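Local atomic coordinates of cruciform cutting endonuclease 1, mitochondrial (Schizosaccharomyces pombe, PDB entry 1KCF), a protein that cuts four-way (Holliday) DNA junctions at the point of strand exchange as a homodimeric mitochondrial endonuclease, and appears important for maintaining mitochondrial DNA. Residues G44-G48 against M116-R120; S53-A57 against K108-H112; N69-E73 against D227-A232; V113-E117 against I234-W238; Y143-Y147 against P161-S165. One frame throughout, in Å; residues are numbered along the deposited sequence.

Contact 1: G44-G48 against M116-R120; sequences GIDLG and MERQR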
# COMPACT_ATOMS: atom_id res chain seq x y z
N GLY A 44 13.43 13.47 3.50
CA GLY A 44 12.53 13.71 2.39
C GLY A 44 12.65 12.59 1.38
O GLY A 44 13.75 12.27 0.94
N ILE A 45 11.52 12.00 1.00
CA ILE A 45 11.53 10.90 0.05
C ILE A 45 10.65 11.11 -1.18
O ILE A 45 9.49 11.48 -1.09
CB ILE A 45 11.08 9.59 0.72
CG1 ILE A 45 12.08 9.20 1.81
CG2 ILE A 45 10.96 8.49 -0.32
CD1 ILE A 45 11.67 7.99 2.61
N ASP A 46 11.25 10.87 -2.34
CA ASP A 46 10.57 10.98 -3.62
C ASP A 46 10.31 9.55 -4.08
O ASP A 46 11.23 8.89 -4.57
CB ASP A 46 11.46 11.68 -4.64
CG ASP A 46 10.93 13.03 -5.03
OD1 ASP A 46 9.73 13.13 -5.36
OD2 ASP A 46 11.72 14.00 -5.02
N LEU A 47 9.08 9.08 -3.90
CA LEU A 47 8.73 7.71 -4.26
C LEU A 47 8.90 7.35 -5.73
O LEU A 47 8.35 8.01 -6.63
CB LEU A 47 7.29 7.40 -3.84
CG LEU A 47 7.03 7.34 -2.33
CD1 LEU A 47 5.54 7.18 -2.09
CD2 LEU A 47 7.82 6.20 -1.72
N GLY A 48 9.66 6.29 -5.95
CA GLY A 48 9.93 5.77 -7.27
C GLY A 48 10.67 4.47 -7.06
O GLY A 48 11.19 4.24 -5.97
N MET A 116 6.97 12.26 2.55
CA MET A 116 6.74 11.42 1.39
C MET A 116 5.97 12.13 0.29
O MET A 116 4.95 12.76 0.52
CB MET A 116 6.00 10.15 1.82
CG MET A 116 6.25 8.94 0.94
SD MET A 116 5.40 7.48 1.60
CE MET A 116 6.56 6.97 2.86
N GLU A 117 6.49 12.01 -0.93
CA GLU A 117 5.87 12.61 -2.09
C GLU A 117 6.18 11.67 -3.24
O GLU A 117 7.21 11.01 -3.24
CB GLU A 117 6.49 13.99 -2.32
CG GLU A 117 5.85 14.82 -3.39
CD GLU A 117 6.27 16.28 -3.30
OE1 GLU A 117 6.63 16.86 -4.34
OE2 GLU A 117 6.23 16.84 -2.18
N ARG A 118 5.29 11.59 -4.22
CA ARG A 118 5.54 10.72 -5.36
C ARG A 118 6.51 11.42 -6.29
O ARG A 118 6.47 12.64 -6.44
CB ARG A 118 4.24 10.45 -6.14
CG ARG A 118 3.28 9.49 -5.48
CD ARG A 118 2.02 9.34 -6.33
NE ARG A 118 1.08 8.36 -5.78
CZ ARG A 118 0.44 8.50 -4.62
NH1 ARG A 118 0.62 9.60 -3.89
NH2 ARG A 118 -0.38 7.55 -4.20
N GLN A 119 7.40 10.66 -6.90
CA GLN A 119 8.36 11.24 -7.83
C GLN A 119 7.55 11.78 -9.01
O GLN A 119 6.41 11.37 -9.23
CB GLN A 119 9.36 10.19 -8.31
CG GLN A 119 10.35 10.71 -9.33
CD GLN A 119 11.31 11.73 -8.76
OE1 GLN A 119 12.21 11.38 -7.99
NE2 GLN A 119 11.13 12.99 -9.13
N ARG A 120 8.14 12.71 -9.76
CA ARG A 120 7.45 13.25 -10.93
C ARG A 120 7.45 12.17 -12.01
O ARG A 120 8.47 11.54 -12.26
CB ARG A 120 8.19 14.49 -11.43
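Glu-117 O is gripped twice from the neighbouring strand. Leu-47 N donates a hydrogen bond of 2.8 Å to Glu-117 O, nearly straight at 164°, and Asp-46 CA adds a weaker C-H...O contact, 3.4 Å from Glu-117 O. This is parallel beta pairing in the centre of the RNase H-like sheet, the fold of the RuvC resolvase family. Glu-117 N, 3.1 Å from Ile-45 O, and Gln-119 N, 2.8 Å from Leu-47 O, continue the alternation, and the last bond holds Gln-119 where strand 113-118 has already ended. Side chains divide by face. On one, Leu-47 and Met-116 cross at a slant under helix 128-151, with Leu-47 CD1 3.6 Å from Met-116 CG. The other carries Asp-46, a magnesium-binding residue, and Glu-117, whose OE2 is bonded to Thr-171. Gln-119 reaches Asp-46 because its chain runs anti to the backbone N and then bends at chi2 (68°). Its amide consequently lies stacked against the Asp-46 carboxylate, the two planes 24° apart, without a hydrogen bond between them. Gln-119 OE1, 3.4 Å from Asp-46 CB, is buried and has no polar partner in the model.

Contact 2: S53-A57 against K108-H112; sequences SYCFA and KFNPH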
# COMPACT_ATOMS: atom_id res chain seq x y z
N SER A 53 14.42 8.62 -4.72
CA SER A 53 15.30 9.69 -4.30
C SER A 53 14.99 10.09 -2.86
O SER A 53 13.85 10.03 -2.42
CB SER A 53 15.14 10.90 -5.22
OG SER A 53 16.06 11.92 -4.86
N TYR A 54 16.02 10.50 -2.13
CA TYR A 54 15.85 10.91 -0.75
C TYR A 54 16.87 11.98 -0.37
O TYR A 54 17.95 12.05 -0.96
CB TYR A 54 16.00 9.70 0.18
CG TYR A 54 17.42 9.16 0.27
CD1 TYR A 54 18.36 9.74 1.12
CD2 TYR A 54 17.82 8.07 -0.52
CE1 TYR A 54 19.66 9.27 1.18
CE2 TYR A 54 19.12 7.59 -0.46
CZ TYR A 54 20.04 8.19 0.40
OH TYR A 54 21.34 7.73 0.47
N CYS A 55 16.50 12.81 0.59
CA CYS A 55 17.38 13.87 1.08
C CYS A 55 17.18 13.91 2.59
O CYS A 55 16.06 14.11 3.07
CB CYS A 55 16.99 15.22 0.46
SG CYS A 55 18.17 16.59 0.80
N PHE A 56 18.25 13.68 3.33
CA PHE A 56 18.19 13.67 4.79
C PHE A 56 18.88 14.95 5.25
O PHE A 56 20.06 15.15 4.99
CB PHE A 56 18.90 12.42 5.33
CG PHE A 56 18.77 12.23 6.82
CD1 PHE A 56 17.54 12.29 7.45
CD2 PHE A 56 19.90 11.96 7.59
CE1 PHE A 56 17.42 12.09 8.82
CE2 PHE A 56 19.79 11.76 8.97
CZ PHE A 56 18.55 11.82 9.58
N ALA A 57 18.13 15.82 5.93
CA ALA A 57 18.68 17.09 6.38
C ALA A 57 18.17 17.57 7.73
O ALA A 57 17.25 16.99 8.31
CB ALA A 57 18.39 18.15 5.33
N LYS A 108 19.53 3.35 8.89
CA LYS A 108 20.58 4.20 8.34
C LYS A 108 20.44 5.68 8.68
O LYS A 108 21.44 6.38 8.82
CB LYS A 108 20.62 4.03 6.82
CG LYS A 108 21.71 4.81 6.13
CD LYS A 108 21.85 4.42 4.67
CE LYS A 108 22.96 5.21 3.99
NZ LYS A 108 23.20 4.76 2.59
N PHE A 109 19.21 6.15 8.84
CA PHE A 109 18.98 7.56 9.13
C PHE A 109 18.30 7.84 10.46
O PHE A 109 18.49 8.91 11.03
CB PHE A 109 18.17 8.18 7.99
CG PHE A 109 18.79 7.99 6.64
CD1 PHE A 109 18.03 7.52 5.57
CD2 PHE A 109 20.14 8.24 6.44
CE1 PHE A 109 18.60 7.31 4.33
CE2 PHE A 109 20.73 8.04 5.19
CZ PHE A 109 19.96 7.57 4.13
N ASN A 110 17.51 6.89 10.95
CA ASN A 110 16.81 7.07 12.22
C ASN A 110 16.22 8.49 12.24
O ASN A 110 16.62 9.32 13.05
CB ASN A 110 17.79 6.90 13.38
CG ASN A 110 17.11 6.42 14.63
OD1 ASN A 110 16.60 5.29 14.68
ND2 ASN A 110 17.09 7.25 15.66
N PRO A 111 15.27 8.77 11.34
CA PRO A 111 14.62 10.09 11.23
C PRO A 111 13.63 10.48 12.31
O PRO A 111 13.03 9.62 12.97
CB PRO A 111 13.94 10.03 9.86
CG PRO A 111 14.64 8.90 9.13
CD PRO A 111 14.84 7.90 10.24
N HIS A 112 13.46 11.78 12.48
CA HIS A 112 12.50 12.32 13.43
C HIS A 112 11.25 12.61 12.61
O HIS A 112 10.13 12.60 13.12
CB HIS A 112 13.01 13.63 14.05
CG HIS A 112 14.14 13.45 15.01
ND1 HIS A 112 14.33 12.30 15.73
CD2 HIS A 112 15.11 14.31 15.40
CE1 HIS A 112 15.38 12.44 16.53
NE2 HIS A 112 15.87 13.65 16.35
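An aromatic cluster joins the sheet to the end of helix 91-109: Phe-109, on the last helical turn, meets both Tyr-54 and Phe-56, which project from the same face of strand 52-59. With Phe-56 CG anti to its own N (chi1 -174°), the ring lies beneath the helix end and takes Phe-109 CB over its centre. That CB stands 3.9 Å from the ring centroid and only 6° off the normal, a well-centred CH-pi contact. The two side chains run past each other in opposite directions, touching where Phe-56 CD2 and Phe-109 CD2 come to 3.9 Å. With the tip of its ring, CZ, Phe-109 meets Tyr-54 CE1 at 3.4 Å; these side chains cross at about a right angle and their ring planes are inclined by 44°. Phe-109 O comes within 3.3 Å of Phe-56 CZ, but its hydrogen bond is supplied by Arg-41 NH2. Asn-110 leaves the helix with positive phi and turns the chain, so that Pro-111 CB also reaches Phe-56, at 4.2 Å from CE1. Leu-43 of the adjoining strand touches Phe-56, Phe-109 and Pro-111 and closes the apolar group. A helix end seated on the sheet just before the chain enters strand 113-118 is the alpha-to-beta connection of an RNase H-like alpha/beta fold.

Contact 3: N69-E73 against D227-A232; sequences NWSVE and DMADSA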
# COMPACT_ATOMS: atom_id res chain seq x y z
N ASN A 69 22.68 13.49 4.03
CA ASN A 69 22.76 12.45 3.02
C ASN A 69 21.82 12.83 1.90
O ASN A 69 20.77 13.42 2.13
CB ASN A 69 22.37 11.10 3.60
CG ASN A 69 23.29 10.67 4.72
OD1 ASN A 69 23.08 11.04 5.88
ND2 ASN A 69 24.32 9.91 4.39
N TRP A 70 22.20 12.48 0.67
CA TRP A 70 21.41 12.86 -0.48
C TRP A 70 21.73 11.94 -1.64
O TRP A 70 22.90 11.80 -2.01
CB TRP A 70 21.78 14.31 -0.80
CG TRP A 70 20.95 14.99 -1.81
CD1 TRP A 70 19.69 14.67 -2.20
CD2 TRP A 70 21.31 16.18 -2.52
NE1 TRP A 70 19.23 15.60 -3.10
CE2 TRP A 70 20.20 16.53 -3.32
CE3 TRP A 70 22.45 16.99 -2.56
CZ2 TRP A 70 20.20 17.66 -4.15
CZ3 TRP A 70 22.45 18.11 -3.39
CH2 TRP A 70 21.33 18.43 -4.17
N SER A 71 20.71 11.31 -2.21
CA SER A 71 20.96 10.39 -3.32
C SER A 71 19.70 9.94 -4.06
O SER A 71 18.57 10.12 -3.59
CB SER A 71 21.70 9.15 -2.79
OG SER A 71 22.07 8.27 -3.83
N VAL A 72 19.93 9.36 -5.24
CA VAL A 72 18.87 8.82 -6.08
C VAL A 72 19.32 7.40 -6.41
O VAL A 72 20.43 7.19 -6.88
CB VAL A 72 18.70 9.63 -7.39
CG1 VAL A 72 17.78 8.89 -8.33
CG2 VAL A 72 18.12 10.99 -7.07
N GLU A 73 18.44 6.44 -6.16
CA GLU A 73 18.80 5.04 -6.37
C GLU A 73 17.83 4.29 -7.27
O GLU A 73 16.66 4.65 -7.39
CB GLU A 73 18.86 4.33 -5.02
CG GLU A 73 19.69 5.06 -3.98
CD GLU A 73 21.18 4.99 -4.26
OE1 GLU A 73 21.94 5.69 -3.56
OE2 GLU A 73 21.57 4.24 -5.18
N ASP A 227 16.43 14.38 -10.31
CA ASP A 227 15.79 13.59 -9.27
C ASP A 227 16.29 13.98 -7.88
O ASP A 227 15.51 14.03 -6.93
CB ASP A 227 15.99 12.09 -9.53
CG ASP A 227 15.29 11.62 -10.79
OD1 ASP A 227 14.43 12.36 -11.31
OD2 ASP A 227 15.58 10.50 -11.27
N MET A 228 17.59 14.27 -7.77
CA MET A 228 18.17 14.66 -6.48
C MET A 228 17.64 16.04 -6.08
O MET A 228 17.36 16.29 -4.91
CB MET A 228 19.70 14.74 -6.56
CG MET A 228 20.41 13.42 -6.81
SD MET A 228 22.19 13.57 -6.53
CE MET A 228 22.72 14.33 -8.02
N ALA A 229 17.54 16.93 -7.06
CA ALA A 229 17.06 18.27 -6.80
C ALA A 229 15.63 18.19 -6.29
O ALA A 229 15.23 18.94 -5.40
CB ALA A 229 17.11 19.10 -8.08
N ASP A 230 14.87 17.25 -6.84
CA ASP A 230 13.48 17.08 -6.43
C ASP A 230 13.36 16.80 -4.94
O ASP A 230 12.63 17.49 -4.23
CB ASP A 230 12.83 15.96 -7.23
CG ASP A 230 11.35 16.19 -7.45
OD1 ASP A 230 11.02 17.16 -8.17
OD2 ASP A 230 10.53 15.42 -6.90
N SER A 231 14.08 15.79 -4.44
CA SER A 231 14.00 15.47 -3.02
C SER A 231 14.58 16.59 -2.15
O SER A 231 14.11 16.82 -1.03
CB SER A 231 14.71 14.14 -2.71
OG SER A 231 16.10 14.20 -2.99
N ALA A 232 15.59 17.29 -2.65
CA ALA A 232 16.19 18.38 -1.89
C ALA A 232 15.19 19.53 -1.74
O ALA A 232 15.14 20.18 -0.70
CB ALA A 232 17.46 18.87 -2.58
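Trp-70 extends its indole toward the helix with CG opposite the backbone N (chi1 -171°), while Met-228, its CG turned away from its carbonyl carbon (chi1 -66°), directs that atom at Val-72 CG2. The pyrrole N-H finds a backbone oxygen: Trp-70 NE1 donates to Met-228 O at 2.7 Å, with 143° at the hydrogen. The oxygen lies in the indole plane, while NE1 comes from above the carbonyl plane. Met-228 O also accepts the helical bond from Ala-232 N at 3.0 Å. One carbonyl thus ties the strand side chain into the helix without costing a helical bond. Contacts of carbon reinforce the fit: the helix backbone sets Met-228 CB over the indole face, 3.7 Å from Trp-70 CE2, and Ala-232 CB is 3.4 Å from Trp-70 CZ2. Beyond a bend at chi3, Met-228 SD lies above the five-membered ring of Trp-70 at a longer 4.8 Å from its centroid, a Met-aromatic contact. Farther along the strand, Val-72 pushes CG2 between the bases of two helix side chains, 3.4 Å from Asp-227 CB and 3.3 Å from Met-228 CG, the latter tighter than normal van der Waals packing. The polar ends are held from outside these segments: Asp-227 by a salt bridge to Arg-122, and Ser-231 OG by Ser-53. Trp-215 stacks on the Trp-70 indole. Here helix 224-253 packs over the antiparallel part of an RNase H-like sheet, as it brings Asp-230, a magnesium-binding residue, to the active site.

Contact 4: V113-E117 against I234-W238; sequences VILME and IASGW
Helix 224-253 packs across one face of the central sheet, and this contact is its apolar seat on strand 113-118. Alternate residues Val-113, Leu-115 and Glu-117 turn toward the helix, and Ile-234 and Trp-238, one helical turn apart, face them. Leu-115 carries the centre. Its CD2 sits over the five-membered ring of Trp-238, 3.7 Å from the centroid and 10° off the normal, which is CH-pi geometry; its other branch, CD1, lies against the root of the same side chain, 3.4 Å from Trp-238 CB. Both methyls of Leu-115 thus touch Trp-238, and CD1 is also near Ala-235. With CG anti to its backbone N (chi1 -177°), Trp-238 carries the indole back toward Val-113, where its far corner, CH2, meets Val-113 CG1 at 3.9 Å. At the other end Ile-234 CD1 touches Glu-117 CB at 3.6 Å and also lies against the carboxylate carbon, Glu-117 CD. The isoleucine crosses the extended glutamate chain at a slant, and its CG2 stands 4.2 Å from Leu-115 CB. No hydrogen bond spans the two segments; the join rests on van der Waals and CH-pi contact. The strand and helix axes make an angle of 118°, so the helix traverses the sheet rather than following one strand. Around this seat, Leu-166 touches Leu-115, Glu-117 and Trp-238, Leu-164 of strand 162-165 adjoins the indole, and Ile-234 reaches Asp-46 on strand 42-47, while Met-116 points to the other face and packs on helix 128-151.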
# COMPACT_ATOMS: atom_id res chain seq x y z
N VAL A 113 11.46 12.86 11.32
CA VAL A 113 10.38 13.16 10.41
C VAL A 113 10.66 12.56 9.04
O VAL A 113 11.80 12.55 8.57
CB VAL A 113 10.19 14.69 10.23
CG1 VAL A 113 9.05 14.96 9.24
CG2 VAL A 113 9.90 15.35 11.57
N ILE A 114 9.62 12.03 8.41
CA ILE A 114 9.73 11.45 7.09
C ILE A 114 8.69 12.11 6.21
O ILE A 114 7.50 12.06 6.50
CB ILE A 114 9.48 9.93 7.09
CG1 ILE A 114 10.55 9.23 7.92
CG2 ILE A 114 9.49 9.40 5.66
CD1 ILE A 114 10.29 7.76 8.13
N LEU A 115 9.17 12.75 5.14
CA LEU A 115 8.31 13.43 4.18
C LEU A 115 8.20 12.57 2.93
O LEU A 115 9.20 12.19 2.33
CB LEU A 115 8.91 14.79 3.82
CG LEU A 115 9.32 15.67 5.00
CD1 LEU A 115 9.90 16.96 4.46
CD2 LEU A 115 8.13 15.95 5.91
N MET A 116 6.97 12.26 2.55
CA MET A 116 6.74 11.42 1.39
C MET A 116 5.97 12.13 0.29
O MET A 116 4.95 12.76 0.52
CB MET A 116 6.00 10.15 1.82
CG MET A 116 6.25 8.94 0.94
SD MET A 116 5.40 7.48 1.60
CE MET A 116 6.56 6.97 2.86
N GLU A 117 6.49 12.01 -0.93
CA GLU A 117 5.87 12.61 -2.09
C GLU A 117 6.18 11.67 -3.24
O GLU A 117 7.21 11.01 -3.24
CB GLU A 117 6.49 13.99 -2.32
CG GLU A 117 5.85 14.82 -3.39
CD GLU A 117 6.27 16.28 -3.30
OE1 GLU A 117 6.63 16.86 -4.34
OE2 GLU A 117 6.23 16.84 -2.18
N ILE A 234 12.00 19.16 -1.68
CA ILE A 234 10.93 18.68 -0.81
C ILE A 234 11.33 18.94 0.65
O ILE A 234 10.60 19.61 1.38
CB ILE A 234 10.69 17.17 -1.01
CG1 ILE A 234 9.99 16.92 -2.35
CG2 ILE A 234 9.84 16.61 0.13
CD1 ILE A 234 9.81 15.45 -2.69
N ALA A 235 12.48 18.42 1.04
CA ALA A 235 12.98 18.58 2.41
C ALA A 235 13.19 20.04 2.79
O ALA A 235 12.63 20.51 3.78
CB ALA A 235 14.29 17.82 2.58
N SER A 236 14.00 20.76 2.01
CA SER A 236 14.27 22.16 2.32
C SER A 236 13.00 22.99 2.27
O SER A 236 12.83 23.92 3.07
CB SER A 236 15.32 22.73 1.35
OG SER A 236 14.82 22.83 0.03
N GLY A 237 12.11 22.67 1.34
CA GLY A 237 10.87 23.41 1.23
C GLY A 237 10.03 23.25 2.48
O GLY A 237 9.51 24.23 3.01
N TRP A 238 9.90 22.02 2.96
CA TRP A 238 9.11 21.75 4.15
C TRP A 238 9.73 22.35 5.41
O TRP A 238 9.02 22.84 6.29
CB TRP A 238 8.97 20.24 4.33
CG TRP A 238 8.10 19.86 5.49
CD1 TRP A 238 6.74 19.75 5.50
CD2 TRP A 238 8.55 19.54 6.81
NE1 TRP A 238 6.31 19.37 6.75
CE2 TRP A 238 7.40 19.24 7.58
CE3 TRP A 238 9.80 19.47 7.43
CZ2 TRP A 238 7.46 18.88 8.92
CZ3 TRP A 238 9.87 19.12 8.77
CH2 TRP A 238 8.71 18.82 9.50

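Contact 5: Y143-Y147 against P161-S165; sequences YALHY and PFLLS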
# COMPACT_ATOMS: atom_id res chain seq x y z
N TYR A 143 3.37 3.13 4.44
CA TYR A 143 2.47 3.73 5.41
C TYR A 143 1.96 2.69 6.40
O TYR A 143 1.91 2.92 7.62
CB TYR A 143 1.29 4.39 4.70
CG TYR A 143 1.34 5.89 4.71
CD1 TYR A 143 0.83 6.62 5.79
CD2 TYR A 143 1.94 6.60 3.67
CE1 TYR A 143 0.93 8.00 5.84
CE2 TYR A 143 2.04 7.98 3.70
CZ TYR A 143 1.54 8.68 4.79
OH TYR A 143 1.65 10.05 4.83
N ALA A 144 1.58 1.53 5.88
CA ALA A 144 1.09 0.45 6.72
C ALA A 144 2.19 0.04 7.69
O ALA A 144 1.95 -0.08 8.90
CB ALA A 144 0.66 -0.73 5.87
N LEU A 145 3.39 -0.18 7.18
CA LEU A 145 4.50 -0.58 8.03
C LEU A 145 4.79 0.46 9.11
O LEU A 145 5.06 0.11 10.26
CB LEU A 145 5.76 -0.82 7.19
CG LEU A 145 5.72 -2.03 6.25
CD1 LEU A 145 7.06 -2.20 5.55
CD2 LEU A 145 5.38 -3.28 7.04
N HIS A 146 4.73 1.73 8.74
CA HIS A 146 4.99 2.81 9.69
C HIS A 146 3.97 2.83 10.82
O HIS A 146 4.34 2.84 12.00
CB HIS A 146 5.01 4.15 8.95
CG HIS A 146 5.07 5.34 9.86
ND1 HIS A 146 3.95 5.94 10.39
CD2 HIS A 146 6.13 6.03 10.34
CE1 HIS A 146 4.31 6.95 11.16
NE2 HIS A 146 5.63 7.03 11.15
N TYR A 147 2.69 2.85 10.48
CA TYR A 147 1.65 2.89 11.50
C TYR A 147 1.53 1.60 12.29
O TYR A 147 1.06 1.61 13.43
CB TYR A 147 0.31 3.27 10.88
CG TYR A 147 0.17 4.76 10.72
CD1 TYR A 147 0.57 5.40 9.54
CD2 TYR A 147 -0.28 5.56 11.77
CE1 TYR A 147 0.52 6.78 9.42
CE2 TYR A 147 -0.33 6.95 11.66
CZ TYR A 147 0.07 7.55 10.49
OH TYR A 147 0.03 8.92 10.38
N PRO A 161 8.73 8.60 15.05
CA PRO A 161 8.95 9.40 13.84
C PRO A 161 7.65 9.82 13.17
O PRO A 161 6.71 9.03 13.07
CB PRO A 161 9.75 8.46 12.95
CG PRO A 161 10.52 7.65 13.94
CD PRO A 161 9.49 7.34 14.99
N PHE A 162 7.58 11.07 12.72
CA PHE A 162 6.39 11.54 12.03
C PHE A 162 6.48 11.12 10.57
O PHE A 162 7.58 11.05 10.00
CB PHE A 162 6.27 13.06 12.09
CG PHE A 162 6.02 13.61 13.46
CD1 PHE A 162 7.08 13.89 14.32
CD2 PHE A 162 4.72 13.86 13.89
CE1 PHE A 162 6.85 14.42 15.59
CE2 PHE A 162 4.48 14.39 15.16
CZ PHE A 162 5.54 14.67 16.01
N LEU A 163 5.33 10.85 9.96
CA LEU A 163 5.26 10.48 8.56
C LEU A 163 4.29 11.46 7.95
O LEU A 163 3.16 11.59 8.42
CB LEU A 163 4.74 9.05 8.40
CG LEU A 163 4.55 8.54 6.97
CD1 LEU A 163 5.86 8.64 6.20
CD2 LEU A 163 4.07 7.09 7.00
N LEU A 164 4.72 12.18 6.92
CA LEU A 164 3.84 13.16 6.30
C LEU A 164 3.86 13.08 4.78
O LEU A 164 4.92 12.96 4.16
CB LEU A 164 4.26 14.57 6.74
CG LEU A 164 4.41 14.84 8.24
CD1 LEU A 164 5.10 16.17 8.45
CD2 LEU A 164 3.04 14.83 8.92
N SER A 165 2.68 13.13 4.18
CA SER A 165 2.59 13.13 2.73
C SER A 165 2.40 14.58 2.33
O SER A 165 1.59 15.30 2.92
CB SER A 165 1.40 12.30 2.25
OG SER A 165 1.61 10.92 2.49
O HOH W 1 0.51 10.65 8.66
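His-146 NE2 donates to Pro-161 O at 3.0 Å, with an N-H...O angle of 160°. The oxygen lies in the plane of the imidazole, whereas the donor stands above the carbonyl plane of Pro-161. Two further polar links flank this bond. Tyr-143 OH and Ser-165 OG are hydrogen-bonded, with the direction open; their refined separation of 2.5 Å is very short and its exact value doubtful. A water donates to Leu-163 O at 2.8 Å and also bonds Tyr-147 OH, bridging helix and strand. Between these links Leu-163 fills the interface. Its first torsion puts CG anti to the backbone N (chi1 177°), directing the branch to Tyr-143, where CD2 sits over the middle of the ring, 3.5 Å from its centroid. The course of the strand backbone sets Leu-163 CB over the His-146 ring, likewise 3.5 Å from the centroid. Met-116 packs beside Tyr-143 and Leu-163. Strand 113-118, helix 128-151 and the parallel neighbouring strand 162-165 follow in that order, a beta-alpha-beta crossover whose helix covers the outermost strand; on its far side Ala-144 and Leu-145 pack on Met-141 and Ala-148 of the second subunit. The in-plane bond to Pro-161 O and Leu-163 CB over one face define the orientation of the imidazole, consistent with a proton on NE2 of His-146.

All five contacts meet on one mixed sheet. Contact 1 supplies its central parallel pair, strand 52-59 of contact 2 adds an antiparallel neighbour through Gly-44 N to Cys-55 O (2.7 Å), and contact 5 holds the edge strand, with Met-116 N 2.7 Å from Leu-164 O. Contacts 3 and 4 are successive stretches of helix 224-253 on one face; helices of contacts 2 and 5 lie on the other. The magnesium-binding residues meet where contacts 1 and 3 join, Asp-46 OD2 2.6 Å from Asp-230 OD2, a close approach of like charges with no metal modelled; Ile-234 CD1 of contact 4 lies 3.3 Å from Asp-46 OD2. Contact 5, centred about 20 Å from contact 3's centre, faces the dimer interface.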